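Local structure of phage-like element PBSX protein XkdH (Bacillus subtilis, 3F3B) at residues A[67-71]-A[112-117]. The protein is of unknown function but, as a product of the defective prophage PBSX of Bacillus subtilis, is probably a component of its phage-like particle. Numbering follows the deposited sequence.
Sequences TVYHS and AVRDES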
ATOM      1  N   THR A  67      18.184  -1.654  -8.998  1.00 33.28           N
ATOM      2  CA  THR A  67      17.082  -0.789  -9.346  1.00 32.64           C
ATOM      3  C   THR A  67      15.760  -1.450  -9.042  1.00 32.46           C
ATOM      4  O   THR A  67      15.542  -2.606  -9.388  1.00 31.62           O
ATOM      5  CB  THR A  67      17.143  -0.397 -10.826  1.00 33.57           C
ATOM      6  OG1 THR A  67      18.261   0.482 -11.026  1.00 32.28           O
ATOM      7  CG2 THR A  67      15.856   0.307 -11.251  1.00 32.01           C
ATOM      8  N   VAL A  68      14.885  -0.704  -8.377  1.00 32.32           N
ATOM      9  CA  VAL A  68      13.565  -1.198  -8.007  1.00 32.07           C
ATOM     10  C   VAL A  68      12.514  -0.178  -8.439  1.00 33.68           C
ATOM     11  O   VAL A  68      12.848   0.933  -8.871  1.00 34.13           O
ATOM     12  CB  VAL A  68      13.447  -1.378  -6.484  1.00 30.54           C
ATOM     13  CG1 VAL A  68      14.547  -2.287  -5.974  1.00 28.49           C
ATOM     14  CG2 VAL A  68      13.523  -0.022  -5.799  1.00 30.00           C
ATOM     15  N   TYR A  69      11.246  -0.558  -8.339  1.00 33.28           N
ATOM     16  CA  TYR A  69      10.169   0.358  -8.681  1.00 32.31           C
ATOM     17  C   TYR A  69       9.977   1.270  -7.478  1.00 30.82           C
ATOM     18  O   TYR A  69       9.884   0.804  -6.345  1.00 33.58           O
ATOM     19  CB  TYR A  69       8.883  -0.409  -8.980  1.00 32.94           C
ATOM     20  CG  TYR A  69       8.905  -1.098 -10.323  1.00 34.91           C
ATOM     21  CD1 TYR A  69       8.596  -0.399 -11.489  1.00 36.15           C
ATOM     22  CD2 TYR A  69       9.272  -2.437 -10.434  1.00 35.47           C
ATOM     23  CE1 TYR A  69       8.652  -1.014 -12.735  1.00 36.20           C
ATOM     24  CE2 TYR A  69       9.333  -3.064 -11.674  1.00 35.45           C
ATOM     25  CZ  TYR A  69       9.023  -2.348 -12.819  1.00 36.94           C
ATOM     26  OH  TYR A  69       9.092  -2.962 -14.046  1.00 38.12           O
ATOM     27  N   HIS A  70       9.950   2.572  -7.719  1.00 27.49           N
ATOM     28  CA  HIS A  70       9.774   3.521  -6.635  1.00 26.20           C
ATOM     29  C   HIS A  70       8.291   3.771  -6.410  1.00 25.38           C
ATOM     30  O   HIS A  70       7.829   3.888  -5.275  1.00 23.74           O
ATOM     31  CB  HIS A  70      10.486   4.836  -6.968  1.00 25.58           C
ATOM     32  CG  HIS A  70      10.204   5.937  -5.994  1.00 24.42           C
ATOM     33  ND1 HIS A  70      10.533   5.852  -4.658  1.00 23.97           N
ATOM     34  CD2 HIS A  70       9.609   7.141  -6.160  1.00 22.84           C
ATOM     35  CE1 HIS A  70      10.154   6.957  -4.043  1.00 23.99           C
ATOM     36  NE2 HIS A  70       9.590   7.756  -4.933  1.00 26.47           N
ATOM     37  N   SER A  71       7.543   3.845  -7.499  1.00 23.65           N
ATOM     38  CA  SER A  71       6.118   4.079  -7.394  1.00 23.83           C
ATOM     39  C   SER A  71       5.429   3.822  -8.727  1.00 24.89           C
ATOM     40  O   SER A  71       6.077   3.674  -9.764  1.00 24.91           O
ATOM     41  CB  SER A  71       5.863   5.522  -6.971  1.00 24.53           C
ATOM     42  OG  SER A  71       6.174   6.419  -8.025  1.00 25.26           O
ATOM     43  N   ALA A 112       0.897   4.158  -5.639  1.00 18.75           N
ATOM     44  CA  ALA A 112       1.522   3.301  -4.638  1.00 18.80           C
ATOM     45  C   ALA A 112       2.991   3.741  -4.557  1.00 19.70           C
ATOM     46  O   ALA A 112       3.598   4.058  -5.579  1.00 19.76           O
ATOM     47  CB  ALA A 112       1.422   1.845  -5.063  1.00 14.01           C
ATOM     48  N   VAL A 113       3.560   3.781  -3.354  1.00 19.88           N
ATOM     49  CA  VAL A 113       4.948   4.197  -3.210  1.00 22.95           C
ATOM     50  C   VAL A 113       5.750   3.204  -2.371  1.00 24.83           C
ATOM     51  O   VAL A 113       5.281   2.722  -1.339  1.00 22.56           O
ATOM     52  CB  VAL A 113       5.054   5.629  -2.573  1.00 24.87           C
ATOM     53  CG1 VAL A 113       6.517   6.054  -2.461  1.00 22.92           C
ATOM     54  CG2 VAL A 113       4.313   6.643  -3.429  1.00 24.06           C
ATOM     55  N   ARG A 114       6.962   2.905  -2.838  1.00 29.24           N
ATOM     56  CA  ARG A 114       7.886   1.988  -2.171  1.00 33.73           C
ATOM     57  C   ARG A 114       7.897   2.256  -0.671  1.00 37.41           C
ATOM     58  O   ARG A 114       8.263   3.338  -0.223  1.00 36.19           O
ATOM     59  CB  ARG A 114       9.286   2.166  -2.769  1.00 34.25           C
ATOM     60  CG  ARG A 114      10.430   1.480  -2.040  1.00 38.39           C
ATOM     61  CD  ARG A 114      11.765   1.820  -2.730  1.00 41.66           C
ATOM     62  NE  ARG A 114      12.903   1.829  -1.810  1.00 42.88           N
ATOM     63  CZ  ARG A 114      13.467   0.739  -1.298  1.00 44.68           C
ATOM     64  NH1 ARG A 114      13.001  -0.466  -1.616  1.00 45.69           N
ATOM     65  NH2 ARG A 114      14.492   0.850  -0.459  1.00 43.23           N
ATOM     66  N   ASP A 115       7.493   1.254   0.099  1.00 42.58           N
ATOM     67  CA  ASP A 115       7.418   1.373   1.548  1.00 48.17           C
ATOM     68  C   ASP A 115       8.659   1.970   2.202  1.00 52.47           C
ATOM     69  O   ASP A 115       8.576   3.007   2.862  1.00 53.11           O
ATOM     70  CB  ASP A 115       7.132   0.006   2.174  1.00 48.21           C
ATOM     71  CG  ASP A 115       6.457   0.116   3.530  1.00 48.62           C
ATOM     72  OD1 ASP A 115       6.513   1.204   4.139  1.00 47.34           O
ATOM     73  OD2 ASP A 115       5.871  -0.889   3.990  1.00 46.77           O
ATOM     74  N   GLU A 116       9.809   1.328   2.018  1.00 57.31           N
ATOM     75  CA  GLU A 116      11.043   1.806   2.639  1.00 62.69           C
ATOM     76  C   GLU A 116      11.638   3.118   2.144  1.00 64.33           C
ATOM     77  O   GLU A 116      12.766   3.454   2.503  1.00 65.10           O
ATOM     78  CB  GLU A 116      12.118   0.715   2.593  1.00 65.46           C
ATOM     79  CG  GLU A 116      11.894  -0.385   3.625  1.00 70.13           C
ATOM     80  CD  GLU A 116      13.067  -1.332   3.743  1.00 72.06           C
ATOM     81  OE1 GLU A 116      13.406  -1.993   2.736  1.00 74.59           O
ATOM     82  OE2 GLU A 116      13.650  -1.415   4.844  1.00 73.29           O
ATOM     83  N   SER A 117      10.895   3.862   1.331  1.00 66.49           N
ATOM     84  CA  SER A 117      11.385   5.147   0.842  1.00 68.36           C
ATOM     85  C   SER A 117      10.599   6.241   1.552  1.00 69.58           C
ATOM     86  O   SER A 117      10.802   7.429   1.305  1.00 69.39           O
ATOM     87  CB  SER A 117      11.204   5.276  -0.677  1.00 67.87           C
ATOM     88  OG  SER A 117       9.865   5.582  -1.018  1.00 69.04           O
TER
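This is the fraying end of an antiparallel strand pair at the surface of the beta barrel-like sheet: strand 66-77 meets the last residues of strand 107-114, just before the chain turns off toward its C-terminus. The short strand segments approach to 4.6 Å with their directions 131° apart, so they splay rather than run on side by side. Ser71 and Val113 are the beta bridge between the two segments, a non-hydrogen-bonded antiparallel pair with Ser71 CA and Val113 CA 4.3 Å apart. Next to it, Arg114 N donates to His70 O at 2.8 Å, with an N-H...O angle of 173°; Val113 CA adds a CA-H...O contact to the same oxygen at 3.6 Å. His70 and Ser71 both face Thr56 on strand 48-61, a classic beta bulge, and the helix-like psi of His70 (-39°) marks the kink in the strand. The t rotamer of His70 carries its imidazole over the end of the other strand, where His70 CE1 lies 4.1 Å from Val113 CG1 and 3.3 Å from Ser117 OG. Beyond Arg114 the chain folds into a tight turn: Ser117 N and Ser117 OG both donate to Arg114 O, at 3.1 and 2.9 Å, though Ser117 is poorly ordered and its distances less certain. The Arg114 side chain runs back past Val68, Arg114 CD to Val68 CG2 4.0 Å. With 284 Å² buried, one hydrogen bond joins the segments, covered by the imidazole and the aliphatic part of Arg114; regular pairing continues beyond, where Ala112 bonds with Phe72.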